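Side-chain contacts in dihydrodipicolinate synthase (Methanocaldococcus jannaschii DSM 2661, PDB 2YXG), which probably catalyses the condensation of pyruvate with (S)-aspartate-beta-semialdehyde to 4-hydroxy-tetrahydrodipicolinate, a step of lysine biosynthesis, as a homotetramer: residues T11-K16 against P48-E53; K57-V62 against E92-D97. One frame throughout, in Å; residues are numbered along the deposited sequence.

Overall arrangement
The two contacts follow one another along the chain in the TIM (beta/alpha)8 barrel of a DapA-family enzyme: contact 1 uses the turn before helix 52-66 and contact 2 the helix itself. Contact 1 joins that turn to the loop and short strand 13-14 after the first barrel strand, 4-7. In contact 2 the helix meets the C-terminal part of helix 81-94, the next helix of the barrel wall. Their centres are about 16 Å apart. The two are linked by Val58 of segment 57-62, whose CG2 lies 4.0 Å from CG2 of Thr11 in contact 1. The approach to helix 52-66 thus packs on the loop after strand 4-7, and its body on helix 81-94.

Contact 1: T11-K16 against P48-E53; sequences TPFKNK and PTLSHE
Leu50 uses both methyl groups: CD1 meets the hydroxyl of Thr11, while CD2 meets the edge of Phe13 and also the methyl of Thr11. CD2 of Leu50 lies in the plane of the Phe13 ring, 3.6 Å from CE1 and 3.7 Å from CZ of Phe13, while the two side chains cross obliquely. One face of the ring is used differently, for the carbonyl O of Thr11 stands 3.7 Å above its plane, over the centre. Arg265 adds a cation-pi contact to Phe13, and a flat, wide ring suits a place where edge and face meet different partners.

Thr11 and Leu50 meet tip to tip. OG1 of Thr11 is 3.9 Å from CD1 of Leu50, and CG2 of Thr11 is 4.0 Å from CD2 of Leu50. With chi1 at -55°, the threonine has its methyl anti to the backbone N and its hydroxyl beside that N; the hydroxyl is hydrogen-bonded to the carbonyl O of Gly45. Threonine thus supplies this buried place with a methyl for packing and a hydroxyl for a backbone partner. The side chain of Thr11 lies about 8 Å from that of Thr44, a predicted pyruvate-binding residue, so the packing is near the probable active site.

Ser51 N-caps helix 52-66; its OG cap and the bond from its N to OE1 of Glu54 make a capping box. The contact sets the loop after strand 4-7 against the approach to that helix. Val18 of strand 17-18 packs on Thr11 and Phe13, and Pro12 rests on helix 20-32.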
loop_
_atom_site.group_PDB
_atom_site.type_symbol
_atom_site.label_atom_id
_atom_site.label_comp_id
_atom_site.label_asym_id
_atom_site.label_seq_id
_atom_site.Cartn_x
_atom_site.Cartn_y
_atom_site.Cartn_z
ATOM N N THR A 11 29.611 -8.210 5.602
ATOM C CA THR A 11 30.860 -8.617 4.950
ATOM C C THR A 11 31.762 -7.348 4.881
ATOM O O THR A 11 31.512 -6.459 4.093
ATOM C CB THR A 11 30.587 -9.230 3.523
ATOM O OG1 THR A 11 29.659 -10.322 3.617
ATOM C CG2 THR A 11 31.871 -9.745 2.865
ATOM N N PRO A 12 32.818 -7.282 5.690
ATOM C CA PRO A 12 33.705 -6.100 5.623
ATOM C C PRO A 12 34.644 -6.208 4.425
ATOM O O PRO A 12 35.049 -7.312 4.070
ATOM C CB PRO A 12 34.488 -6.161 6.938
ATOM C CG PRO A 12 34.307 -7.562 7.471
ATOM C CD PRO A 12 33.287 -8.287 6.664
ATOM N N PHE A 13 34.927 -5.071 3.780
ATOM C CA PHE A 13 35.803 -4.973 2.645
ATOM C C PHE A 13 37.050 -4.094 2.993
ATOM O O PHE A 13 36.952 -3.103 3.746
ATOM C CB PHE A 13 35.062 -4.377 1.416
ATOM C CG PHE A 13 33.802 -5.141 0.983
ATOM C CD1 PHE A 13 33.853 -6.519 0.661
ATOM C CD2 PHE A 13 32.551 -4.461 0.872
ATOM C CE1 PHE A 13 32.685 -7.224 0.264
ATOM C CE2 PHE A 13 31.356 -5.148 0.475
ATOM C CZ PHE A 13 31.410 -6.545 0.182
ATOM N N LYS A 14 38.214 -4.487 2.473
ATOM C CA LYS A 14 39.436 -3.676 2.529
ATOM C C LYS A 14 40.061 -3.748 1.154
ATOM O O LYS A 14 40.302 -4.831 0.613
ATOM C CB LYS A 14 40.452 -4.179 3.581
ATOM C CG LYS A 14 40.500 -3.365 4.903
ATOM C CD LYS A 14 39.037 -2.807 5.224
ATOM C CE LYS A 14 38.436 -3.161 6.642
ATOM N NZ LYS A 14 37.013 -3.726 6.637
ATOM N N ASN A 15 40.301 -2.579 0.578
ATOM C CA ASN A 15 40.872 -2.477 -0.763
ATOM C C ASN A 15 40.146 -3.284 -1.848
ATOM O O ASN A 15 40.774 -4.015 -2.644
ATOM C CB ASN A 15 42.355 -2.796 -0.720
ATOM C CG ASN A 15 43.125 -1.776 0.107
ATOM O OD1 ASN A 15 43.814 -2.136 1.060
ATOM N ND2 ASN A 15 42.979 -0.481 -0.244
ATOM N N LYS A 16 38.818 -3.126 -1.872
ATOM C CA LYS A 16 37.976 -3.710 -2.904
ATOM C C LYS A 16 37.877 -5.248 -2.717
ATOM O O LYS A 16 37.346 -5.954 -3.576
ATOM C CB LYS A 16 38.476 -3.303 -4.338
ATOM C CG LYS A 16 38.103 -1.854 -4.897
ATOM C CD LYS A 16 38.248 -0.668 -3.894
ATOM C CE LYS A 16 39.748 -0.266 -3.622
ATOM N NZ LYS A 16 39.998 0.740 -2.479
ATOM N N PRO A 48 23.951 -9.682 -2.563
ATOM C CA PRO A 48 23.796 -9.312 -4.010
ATOM C C PRO A 48 25.076 -8.918 -4.760
ATOM O O PRO A 48 25.189 -9.080 -5.974
ATOM C CB PRO A 48 22.824 -8.104 -3.958
ATOM C CG PRO A 48 22.035 -8.286 -2.650
ATOM C CD PRO A 48 23.067 -8.864 -1.690
ATOM N N THR A 49 26.024 -8.360 -4.024
ATOM C CA THR A 49 27.210 -7.801 -4.627
ATOM C C THR A 49 28.443 -8.632 -4.413
ATOM O O THR A 49 29.528 -8.238 -4.831
ATOM C CB THR A 49 27.446 -6.346 -4.211
ATOM O OG1 THR A 49 27.585 -6.263 -2.794
ATOM C CG2 THR A 49 26.245 -5.523 -4.634
ATOM N N LEU A 50 28.293 -9.804 -3.818
ATOM C CA LEU A 50 29.433 -10.719 -3.762
ATOM C C LEU A 50 29.450 -11.650 -4.987
ATOM O O LEU A 50 28.391 -12.117 -5.461
ATOM C CB LEU A 50 29.419 -11.548 -2.481
ATOM C CG LEU A 50 29.429 -10.819 -1.147
ATOM C CD1 LEU A 50 29.189 -11.827 -0.001
ATOM C CD2 LEU A 50 30.699 -10.042 -0.919
ATOM N N SER A 51 30.661 -11.955 -5.462
ATOM C CA SER A 51 30.803 -13.016 -6.442
ATOM C C SER A 51 30.466 -14.364 -5.794
ATOM O O SER A 51 30.600 -14.528 -4.562
ATOM C CB SER A 51 32.215 -13.019 -7.089
ATOM O OG SER A 51 33.253 -13.321 -6.139
ATOM N N HIS A 52 30.021 -15.317 -6.629
ATOM C CA HIS A 52 29.986 -16.758 -6.310
ATOM C C HIS A 52 31.185 -17.171 -5.423
ATOM O O HIS A 52 31.030 -17.753 -4.327
ATOM C CB HIS A 52 30.075 -17.519 -7.633
ATOM C CG HIS A 52 29.465 -18.899 -7.634
ATOM N ND1 HIS A 52 30.204 -20.047 -7.897
ATOM C CD2 HIS A 52 28.182 -19.310 -7.489
ATOM C CE1 HIS A 52 29.402 -21.097 -7.911
ATOM N NE2 HIS A 52 28.173 -20.679 -7.656
ATOM N N GLU A 53 32.382 -16.874 -5.905
ATOM C CA GLU A 53 33.580 -17.287 -5.203
ATOM C C GLU A 53 33.735 -16.581 -3.839
ATOM O O GLU A 53 34.076 -17.233 -2.847
ATOM C CB GLU A 53 34.810 -17.121 -6.113
ATOM C CG GLU A 53 36.186 -17.304 -5.423
ATOM C CD GLU A 53 37.357 -16.752 -6.277
ATOM O OE1 GLU A 53 37.119 -15.809 -7.090
ATOM O OE2 GLU A 53 38.502 -17.257 -6.131
#

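Contact 2: K57-V62 against E92-D97; sequences KVIEKV and EDVGAD
Val94 sets its two methyls against neighbouring residues of helix 52-66, Ile59 and Glu60, and apolar packing carries the contact. CG1 of Val94 meets CG2 of Ile59 at 3.6 Å, the two side chains crossing at a slant. The second methyl, CG2 of Val94, lies 3.7 Å from CG of Glu60, where the side chains cross at about a right angle. The valine's chi1 of 76° puts CG1 between the backbone N and the carbonyl carbon, leaving CG2 anti to that N, and this divides the methyls between the two partners. A short branched side chain fits where the CA atoms of Glu60 and Val94 are only 6.4 Å apart.

A charge pair lies within segment 57-62: OE1 of Glu60 and NZ of Lys57, one turn earlier, form a long salt bridge of 3.8 Å. Glutamate suits this partly exposed margin because its methylenes can pack while its carboxylate lies apart from the valine.

Backbone bonding shapes the other segment. Gly95, the first residue to leave helical angles after helix 81-94, forms a Schellman motif, its N bonded to the O of Glu92 at 3.1 Å. At phi 110° and psi 9° a CB would press on the carbonyl O of Val94, which glycine avoids.

Two successive helices of the barrel wall thus pack side by side outside the parallel sheet, Ile59 and Ala96 both touching Ala74 of strand 71-75, and Asp97 leads into strand 98-102.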
loop_
_atom_site.group_PDB
_atom_site.type_symbol
_atom_site.label_atom_id
_atom_site.label_comp_id
_atom_site.label_asym_id
_atom_site.label_seq_id
_atom_site.Cartn_x
_atom_site.Cartn_y
_atom_site.Cartn_z
ATOM N N LYS A 57 33.788 -18.372 -0.183
ATOM C CA LYS A 57 34.924 -18.190 0.688
ATOM C C LYS A 57 34.447 -17.530 1.948
ATOM O O LYS A 57 34.984 -17.810 3.002
ATOM C CB LYS A 57 35.996 -17.297 0.056
ATOM C CG LYS A 57 36.843 -17.876 -1.059
ATOM C CD LYS A 57 37.772 -18.966 -0.523
ATOM C CE LYS A 57 39.226 -18.480 -0.300
ATOM N NZ LYS A 57 40.105 -19.691 0.052
ATOM N N VAL A 58 33.475 -16.603 1.856
ATOM C CA VAL A 58 32.978 -15.988 3.120
ATOM C C VAL A 58 32.341 -17.030 4.034
ATOM O O VAL A 58 32.665 -17.053 5.196
ATOM C CB VAL A 58 32.021 -14.779 2.952
ATOM C CG1 VAL A 58 31.456 -14.387 4.334
ATOM C CG2 VAL A 58 32.747 -13.592 2.324
ATOM N N ILE A 59 31.442 -17.869 3.529
ATOM C CA ILE A 59 30.841 -18.934 4.361
ATOM C C ILE A 59 31.918 -19.845 4.991
ATOM O O ILE A 59 31.905 -20.139 6.211
ATOM C CB ILE A 59 29.756 -19.744 3.586
ATOM C CG1 ILE A 59 28.507 -18.885 3.343
ATOM C CG2 ILE A 59 29.321 -21.001 4.389
ATOM C CD1 ILE A 59 27.570 -19.418 2.264
ATOM N N GLU A 60 32.874 -20.258 4.156
ATOM C CA GLU A 60 34.036 -21.061 4.547
ATOM C C GLU A 60 34.770 -20.387 5.696
ATOM O O GLU A 60 35.063 -21.026 6.713
ATOM C CB GLU A 60 34.973 -21.189 3.336
ATOM C CG GLU A 60 35.728 -22.533 3.254
ATOM C CD GLU A 60 37.140 -22.418 2.652
ATOM O OE1 GLU A 60 37.694 -21.281 2.537
ATOM O OE2 GLU A 60 37.708 -23.473 2.297
ATOM N N LYS A 61 35.058 -19.083 5.560
ATOM C CA LYS A 61 35.787 -18.399 6.631
ATOM C C LYS A 61 34.960 -18.414 7.938
ATOM O O LYS A 61 35.480 -18.686 9.050
ATOM C CB LYS A 61 36.193 -16.999 6.208
ATOM C CG LYS A 61 36.933 -16.195 7.305
ATOM C CD LYS A 61 38.457 -16.553 7.312
ATOM C CE LYS A 61 39.153 -16.070 8.603
ATOM N NZ LYS A 61 40.632 -16.272 8.539
ATOM N N VAL A 62 33.648 -18.211 7.796
ATOM C CA VAL A 62 32.781 -18.175 8.986
ATOM C C VAL A 62 32.726 -19.546 9.732
ATOM O O VAL A 62 32.850 -19.607 10.975
ATOM C CB VAL A 62 31.360 -17.662 8.626
ATOM C CG1 VAL A 62 30.457 -17.679 9.860
ATOM C CG2 VAL A 62 31.471 -16.221 8.097
ATOM N N GLU A 92 26.095 -27.102 2.984
ATOM C CA GLU A 92 26.139 -28.358 3.750
ATOM C C GLU A 92 27.545 -28.975 3.692
ATOM O O GLU A 92 28.144 -29.280 4.722
ATOM C CB GLU A 92 25.098 -29.347 3.259
ATOM C CG GLU A 92 24.970 -30.598 4.165
ATOM C CD GLU A 92 23.812 -31.458 3.769
ATOM O OE1 GLU A 92 23.704 -31.818 2.580
ATOM O OE2 GLU A 92 22.989 -31.767 4.625
ATOM N N ASP A 93 28.063 -29.054 2.477
ATOM C CA ASP A 93 29.369 -29.587 2.178
ATOM C C ASP A 93 30.436 -28.838 2.921
ATOM O O ASP A 93 31.372 -29.446 3.373
ATOM C CB ASP A 93 29.678 -29.464 0.677
ATOM C CG ASP A 93 28.893 -30.457 -0.207
ATOM O OD1 ASP A 93 28.162 -31.366 0.308
ATOM O OD2 ASP A 93 29.027 -30.305 -1.467
ATOM N N VAL A 94 30.321 -27.524 3.046
ATOM C CA VAL A 94 31.372 -26.765 3.690
ATOM C C VAL A 94 31.312 -26.810 5.228
ATOM O O VAL A 94 32.262 -26.413 5.872
ATOM C CB VAL A 94 31.471 -25.300 3.153
ATOM C CG1 VAL A 94 30.339 -24.399 3.715
ATOM C CG2 VAL A 94 32.793 -24.698 3.479
ATOM N N GLY A 95 30.221 -27.286 5.832
ATOM C CA GLY A 95 30.211 -27.373 7.322
ATOM C C GLY A 95 29.303 -26.435 8.093
ATOM O O GLY A 95 29.374 -26.400 9.327
ATOM N N ALA A 96 28.421 -25.699 7.393
ATOM C CA ALA A 96 27.401 -24.868 8.091
ATOM C C ALA A 96 26.435 -25.759 8.826
ATOM O O ALA A 96 26.315 -26.956 8.515
ATOM C CB ALA A 96 26.654 -23.944 7.142
ATOM N N ASP A 97 25.783 -25.176 9.825
ATOM C CA ASP A 97 24.807 -25.883 10.608
ATOM C C ASP A 97 23.391 -25.806 10.041
ATOM O O ASP A 97 22.583 -26.658 10.323
ATOM C CB ASP A 97 24.839 -25.332 12.040
ATOM C CG ASP A 97 26.178 -25.525 12.665
ATOM O OD1 ASP A 97 26.479 -26.722 12.950
ATOM O OD2 ASP A 97 26.962 -24.535 12.813
#